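Local coordinates for Lmo0181 protein (Listeria monocytogenes serovar 1/2a, PDB 5F7V) that binds the cyclic tetrasaccharide cycloalternan as an extracellular lipoprotein, probably delivering it to an ABC transporter for uptake, at residues G86-I95 against V287-F298. Sequence-based numbering, arbitrary orientation.
Sequences GVLADLTSYI and VSKDSDKKEAAF
Each first torsion places its own group: CG of Tyr-94 stands beside its own backbone N (chi1 -67°), CG of Phe-298 is turned anti to its N (chi1 177°), and the two side chains run past each other in opposite directions with Tyr-94 CB over the Phe-298 face. The result is a CH-pi contact, with Tyr-94 CB 3.4 Å from the centroid of the Phe-298 ring and almost on its normal; the ring planes themselves are oblique, at 38°. Farther out, Tyr-94 OH lies 3.3 Å from Lys-294 CB, and Glu-295 OE1 reaches the edge of the tyrosine ring at CD1. Leu-91 CD2 touches both Val-287 CG2 (4.0 Å) and Phe-298 CD1, while Ile-95 CG1 packs on Phe-298 CE1.

Beside these side chains, Leu-88 and Ser-288 form a single backbone bridge. Ala-89 N donates to Val-287 O (2.8 Å, nearly straight), and Lys-289 N donates to Val-87 O (3.0 Å). Val-87 O also accepts from a water that joins it to Ser-288 OG. The bend at chi4 of Lys-294 carries NZ back to Lys-289 O (2.9 Å) and Ser-291 O (2.8 Å), two carbonyls that hold the ammonium while CE lies against Ala-89 CB.

In this solute-binding-protein fold, the contact packs the first turns of helices 92-97 and 294-306 together and joins the loops preceding them. Leu-88 and Ser-288 rest on strand 71-75, Leu-91 and Ile-95 on strand 119-135; helix 294-306 also covers strand 13-19.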
ATOM      1  N   GLY A  86     -17.306 -13.898  -6.211  1.00 14.74           N
ATOM      2  CA  GLY A  86     -17.415 -14.601  -7.483  1.00 14.35           C
ATOM      3  C   GLY A  86     -17.367 -13.738  -8.730  1.00 13.77           C
ATOM      4  O   GLY A  86     -17.783 -14.187  -9.803  1.00 14.74           O
ATOM      5  N   VAL A  87     -16.831 -12.521  -8.644  1.00 12.75           N
ATOM      6  CA  VAL A  87     -16.847 -11.625  -9.801  1.00 12.62           C
ATOM      7  C   VAL A  87     -15.578 -11.715 -10.658  1.00 11.04           C
ATOM      8  O   VAL A  87     -15.453 -11.029 -11.688  1.00 11.07           O
ATOM      9  CB  VAL A  87     -17.082 -10.159  -9.378  1.00 13.65           C
ATOM     10  CG1 VAL A  87     -18.455  -9.993  -8.732  1.00 15.55           C
ATOM     11  CG2 VAL A  87     -15.946  -9.614  -8.512  1.00 13.02           C
ATOM     12  N   LEU A  88     -14.630 -12.564 -10.249  1.00  9.76           N
ATOM     13  CA  LEU A  88     -13.361 -12.718 -10.970  1.00  8.67           C
ATOM     14  C   LEU A  88     -13.337 -14.038 -11.736  1.00  8.43           C
ATOM     15  O   LEU A  88     -13.726 -15.089 -11.198  1.00  9.05           O
ATOM     16  CB  LEU A  88     -12.179 -12.692  -9.996  1.00  8.19           C
ATOM     17  CG  LEU A  88     -12.047 -11.477  -9.077  1.00  8.85           C
ATOM     18  CD1 LEU A  88     -10.926 -11.649  -8.051  1.00  8.70           C
ATOM     19  CD2 LEU A  88     -11.927 -10.243  -9.932  1.00  9.29           C
ATOM     20  N   ALA A  89     -12.796 -13.982 -12.953  1.00  8.05           N
ATOM     21  CA  ALA A  89     -12.584 -15.201 -13.717  1.00  8.10           C
ATOM     22  C   ALA A  89     -11.427 -16.016 -13.116  1.00  7.59           C
ATOM     23  O   ALA A  89     -10.365 -15.491 -12.817  1.00  7.09           O
ATOM     24  CB  ALA A  89     -12.280 -14.884 -15.170  1.00  8.25           C
ATOM     25  N   ASP A  90     -11.631 -17.322 -12.982  1.00  8.32           N
ATOM     26  CA  ASP A  90     -10.541 -18.240 -12.655  1.00  8.50           C
ATOM     27  C   ASP A  90      -9.534 -18.211 -13.801  1.00  8.25           C
ATOM     28  O   ASP A  90      -9.899 -18.435 -14.955  1.00  9.22           O
ATOM     29  CB  ASP A  90     -11.176 -19.635 -12.510  1.00  9.97           C
ATOM     30  CG  ASP A  90     -10.192 -20.733 -12.232  1.00 10.91           C
ATOM     31  OD1 ASP A  90      -8.988 -20.494 -12.040  1.00 10.45           O
ATOM     32  OD2 ASP A  90     -10.695 -21.890 -12.181  1.00 13.24           O
ATOM     33  N   LEU A  91      -8.283 -17.916 -13.498  1.00  7.82           N
ATOM     34  CA  LEU A  91      -7.279 -17.793 -14.552  1.00  7.74           C
ATOM     35  C   LEU A  91      -6.476 -19.064 -14.772  1.00  8.74           C
ATOM     36  O   LEU A  91      -5.545 -19.036 -15.572  1.00  8.99           O
ATOM     37  CB  LEU A  91      -6.361 -16.626 -14.205  1.00  7.13           C
ATOM     38  CG  LEU A  91      -7.016 -15.240 -14.143  1.00  6.59           C
ATOM     39  CD1 LEU A  91      -5.962 -14.163 -13.931  1.00  6.63           C
ATOM     40  CD2 LEU A  91      -7.917 -14.880 -15.309  1.00  6.81           C
ATOM     41  N   THR A  92      -6.845 -20.157 -14.112  1.00  9.66           N
ATOM     42  CA  THR A  92      -6.092 -21.420 -14.176  1.00 11.25           C
ATOM     43  C   THR A  92      -5.812 -21.845 -15.607  1.00 11.92           C
ATOM     44  O   THR A  92      -4.663 -22.158 -15.931  1.00 12.75           O
ATOM     45  CB  THR A  92      -6.848 -22.543 -13.449  1.00 12.79           C
ATOM     46  OG1 THR A  92      -6.988 -22.153 -12.087  1.00 12.61           O
ATOM     47  CG2 THR A  92      -6.105 -23.884 -13.507  1.00 15.02           C
ATOM     48  N   SER A  93      -6.834 -21.886 -16.456  1.00 11.89           N
ATOM     49  CA  SER A  93      -6.649 -22.340 -17.838  1.00 12.93           C
ATOM     50  C   SER A  93      -5.773 -21.402 -18.660  1.00 12.10           C
ATOM     51  O   SER A  93      -4.921 -21.842 -19.446  1.00 13.10           O
ATOM     52  CB  SER A  93      -7.996 -22.594 -18.529  1.00 13.73           C
ATOM     53  OG  SER A  93      -8.767 -21.411 -18.646  1.00 12.69           O
ATOM     54  N   TYR A  94      -5.996 -20.105 -18.439  1.00 10.45           N
ATOM     55  CA  TYR A  94      -5.326 -19.056 -19.185  1.00 10.11           C
ATOM     56  C   TYR A  94      -3.844 -19.172 -18.874  1.00 10.49           C
ATOM     57  O   TYR A  94      -2.993 -19.096 -19.763  1.00 11.32           O
ATOM     58  CB  TYR A  94      -5.848 -17.661 -18.797  1.00  8.88           C
ATOM     59  CG  TYR A  94      -7.271 -17.503 -19.218  1.00  9.00           C
ATOM     60  CD1 TYR A  94      -7.601 -17.087 -20.495  1.00  9.73           C
ATOM     61  CD2 TYR A  94      -8.320 -17.868 -18.382  1.00  8.87           C
ATOM     62  CE1 TYR A  94      -8.925 -17.018 -20.918  1.00 10.44           C
ATOM     63  CE2 TYR A  94      -9.639 -17.764 -18.766  1.00  9.51           C
ATOM     64  CZ  TYR A  94      -9.944 -17.340 -20.039  1.00 10.35           C
ATOM     65  OH  TYR A  94     -11.243 -17.260 -20.466  1.00 11.75           O
ATOM     66  N   ILE A  95      -3.534 -19.400 -17.608  1.00 10.49           N
ATOM     67  CA  ILE A  95      -2.131 -19.487 -17.200  1.00 11.35           C
ATOM     68  C   ILE A  95      -1.497 -20.776 -17.733  1.00 13.54           C
ATOM     69  O   ILE A  95      -0.355 -20.741 -18.215  1.00 14.51           O
ATOM     70  CB  ILE A  95      -2.032 -19.400 -15.661  1.00 10.98           C
ATOM     71  CG1 ILE A  95      -2.358 -17.963 -15.238  1.00  9.73           C
ATOM     72  CG2 ILE A  95      -0.647 -19.778 -15.118  1.00 12.35           C
ATOM     73  CD1 ILE A  95      -2.617 -17.804 -13.763  1.00  9.59           C
ATOM     74  N   VAL A 287      -9.746 -10.354 -14.133  1.00  5.77           N
ATOM     75  CA  VAL A 287     -10.567 -10.363 -15.351  1.00  6.15           C
ATOM     76  C   VAL A 287     -12.003 -10.592 -14.904  1.00  6.88           C
ATOM     77  O   VAL A 287     -12.282 -11.472 -14.081  1.00  7.25           O
ATOM     78  CB  VAL A 287     -10.108 -11.464 -16.316  1.00  6.21           C
ATOM     79  CG1 VAL A 287     -11.000 -11.548 -17.547  1.00  6.62           C
ATOM     80  CG2 VAL A 287      -8.675 -11.189 -16.724  1.00  5.86           C
ATOM     81  N   SER A 288     -12.931  -9.770 -15.382  1.00  7.38           N
ATOM     82  CA  SER A 288     -14.330  -9.962 -15.013  1.00  8.40           C
ATOM     83  C   SER A 288     -14.852 -11.334 -15.435  1.00  9.20           C
ATOM     84  O   SER A 288     -14.696 -11.768 -16.568  1.00  8.98           O
ATOM     85  CB  SER A 288     -15.214  -8.891 -15.650  1.00  8.82           C
ATOM     86  OG  SER A 288     -16.576  -9.206 -15.461  1.00  9.69           O
ATOM     87  N   LYS A 289     -15.502 -11.993 -14.491  1.00 10.46           N
ATOM     88  CA  LYS A 289     -16.165 -13.255 -14.770  1.00 11.96           C
ATOM     89  C   LYS A 289     -17.152 -13.176 -15.908  1.00 12.69           C
ATOM     90  O   LYS A 289     -17.359 -14.175 -16.564  1.00 12.76           O
ATOM     91  CB  LYS A 289     -16.908 -13.747 -13.527  1.00 13.66           C
ATOM     92  CG  LYS A 289     -17.526 -15.122 -13.699  1.00 15.44           C
ATOM     93  CD  LYS A 289     -17.651 -15.748 -12.330  1.00 17.31           C
ATOM     94  CE  LYS A 289     -17.791 -17.254 -12.316  1.00 18.98           C
ATOM     95  NZ  LYS A 289     -17.810 -17.522 -10.845  1.00 20.46           N
ATOM     96  N   ASP A 290     -17.750 -12.008 -16.125  1.00 13.29           N
ATOM     97  CA  ASP A 290     -18.786 -11.879 -17.142  1.00 14.76           C
ATOM     98  C   ASP A 290     -18.307 -11.272 -18.454  1.00 13.93           C
ATOM     99  O   ASP A 290     -19.116 -11.078 -19.366  1.00 14.69           O
ATOM    100  CB  ASP A 290     -19.956 -11.088 -16.537  1.00 16.69           C
ATOM    101  CG  ASP A 290     -20.725 -11.875 -15.498  1.00 18.91           C
ATOM    102  OD1 ASP A 290     -20.791 -13.139 -15.534  1.00 21.00           O
ATOM    103  OD2 ASP A 290     -21.333 -11.204 -14.634  1.00 22.50           O
ATOM    104  N   SER A 291     -17.011 -11.001 -18.571  1.00 12.78           N
ATOM    105  CA  SER A 291     -16.483 -10.456 -19.814  1.00 12.50           C
ATOM    106  C   SER A 291     -16.564 -11.451 -20.966  1.00 12.96           C
ATOM    107  O   SER A 291     -16.326 -12.636 -20.773  1.00 12.40           O
ATOM    108  CB  SER A 291     -15.033 -10.033 -19.618  1.00 11.62           C
ATOM    109  OG  SER A 291     -14.453  -9.621 -20.857  1.00 11.43           O
ATOM    110  N   ASP A 292     -16.900 -10.913 -22.140  1.00 14.12           N
ATOM    111  CA  ASP A 292     -16.865 -11.618 -23.410  1.00 15.06           C
ATOM    112  C   ASP A 292     -15.486 -11.570 -24.080  1.00 13.90           C
ATOM    113  O   ASP A 292     -15.336 -12.062 -25.207  1.00 14.18           O
ATOM    114  CB  ASP A 292     -17.841 -10.996 -24.436  1.00 17.49           C
ATOM    115  CG  ASP A 292     -19.296 -11.020 -24.019  1.00 19.97           C
ATOM    116  OD1 ASP A 292     -19.749 -12.009 -23.379  1.00 22.33           O
ATOM    117  OD2 ASP A 292     -20.002 -10.043 -24.402  1.00 22.41           O
ATOM    118  N   LYS A 293     -14.510 -10.979 -23.390  1.00 12.21           N
ATOM    119  CA  LYS A 293     -13.206 -10.679 -23.974  1.00 11.49           C
ATOM    120  C   LYS A 293     -12.114 -11.158 -23.014  1.00 10.18           C
ATOM    121  O   LYS A 293     -11.096 -10.489 -22.840  1.00  9.35           O
ATOM    122  CB  LYS A 293     -13.096  -9.173 -24.201  1.00 11.88           C
ATOM    123  CG  LYS A 293     -14.147  -8.586 -25.117  1.00 13.12           C
ATOM    124  CD  LYS A 293     -14.103  -7.073 -25.128  1.00 13.64           C
ATOM    125  CE  LYS A 293     -15.419  -6.553 -25.676  1.00 14.86           C
ATOM    126  NZ  LYS A 293     -15.517  -5.092 -25.619  1.00 15.75           N
ATOM    127  N   LYS A 294     -12.307 -12.340 -22.439  1.00  9.85           N
ATOM    128  CA  LYS A 294     -11.399 -12.770 -21.392  1.00  9.16           C
ATOM    129  C   LYS A 294     -10.006 -13.080 -21.927  1.00  8.90           C
ATOM    130  O   LYS A 294      -9.036 -12.780 -21.245  1.00  8.15           O
ATOM    131  CB  LYS A 294     -11.919 -13.993 -20.664  1.00  9.52           C
ATOM    132  CG  LYS A 294     -13.233 -13.762 -19.944  1.00  9.91           C
ATOM    133  CD  LYS A 294     -13.515 -14.962 -19.048  1.00 10.49           C
ATOM    134  CE  LYS A 294     -14.716 -14.801 -18.146  1.00 10.96           C
ATOM    135  NZ  LYS A 294     -15.944 -14.802 -18.963  1.00 11.70           N
ATOM    136  N   GLU A 295      -9.855 -13.614 -23.128  1.00  9.41           N
ATOM    137  CA  GLU A 295      -8.525 -13.902 -23.633  1.00  9.64           C
ATOM    138  C   GLU A 295      -7.733 -12.609 -23.779  1.00  8.79           C
ATOM    139  O   GLU A 295      -6.579 -12.545 -23.343  1.00  8.29           O
ATOM    140  CB  GLU A 295      -8.616 -14.651 -24.972  1.00 11.14           C
ATOM    141  CG  GLU A 295      -7.273 -15.066 -25.563  1.00 12.36           C
ATOM    142  CD  GLU A 295      -6.403 -15.933 -24.672  1.00 13.11           C
ATOM    143  OE1 GLU A 295      -6.953 -16.725 -23.861  1.00 13.98           O
ATOM    144  OE2 GLU A 295      -5.136 -15.819 -24.780  1.00 14.77           O
ATOM    145  N   ALA A 296      -8.349 -11.599 -24.385  1.00  8.53           N
ATOM    146  CA  ALA A 296      -7.670 -10.317 -24.565  1.00  8.16           C
ATOM    147  C   ALA A 296      -7.349  -9.655 -23.229  1.00  7.25           C
ATOM    148  O   ALA A 296      -6.284  -9.090 -23.040  1.00  6.96           O
ATOM    149  CB  ALA A 296      -8.520  -9.388 -25.410  1.00  8.67           C
ATOM    150  N   ALA A 297      -8.270  -9.701 -22.273  1.00  6.85           N
ATOM    151  CA  ALA A 297      -8.056  -9.124 -20.932  1.00  6.28           C
ATOM    152  C   ALA A 297      -6.936  -9.840 -20.214  1.00  5.92           C
ATOM    153  O   ALA A 297      -6.086  -9.201 -19.598  1.00  5.58           O
ATOM    154  CB  ALA A 297      -9.353  -9.160 -20.156  1.00  6.28           C
ATOM    155  N   PHE A 298      -6.919 -11.170 -20.314  1.00  6.13           N
ATOM    156  CA  PHE A 298      -5.840 -11.947 -19.774  1.00  6.04           C
ATOM    157  C   PHE A 298      -4.500 -11.610 -20.389  1.00  6.18           C
ATOM    158  O   PHE A 298      -3.490 -11.509 -19.685  1.00  5.92           O
ATOM    159  CB  PHE A 298      -6.111 -13.453 -19.892  1.00  6.52           C
ATOM    160  CG  PHE A 298      -4.956 -14.252 -19.385  1.00  6.64           C
ATOM    161  CD1 PHE A 298      -4.746 -14.373 -18.015  1.00  6.37           C
ATOM    162  CD2 PHE A 298      -4.015 -14.764 -20.251  1.00  7.13           C
ATOM    163  CE1 PHE A 298      -3.624 -15.039 -17.539  1.00  6.59           C
ATOM    164  CE2 PHE A 298      -2.920 -15.444 -19.767  1.00  7.38           C
ATOM    165  CZ  PHE A 298      -2.729 -15.602 -18.403  1.00  7.11           C
TER
HETATM  166  O   HOH W   1     -17.069  -9.019 -12.853  1.00 12.83           O
HETATM  167  O   HOH W   2      -9.529 -12.859 -12.739  1.00  6.89           O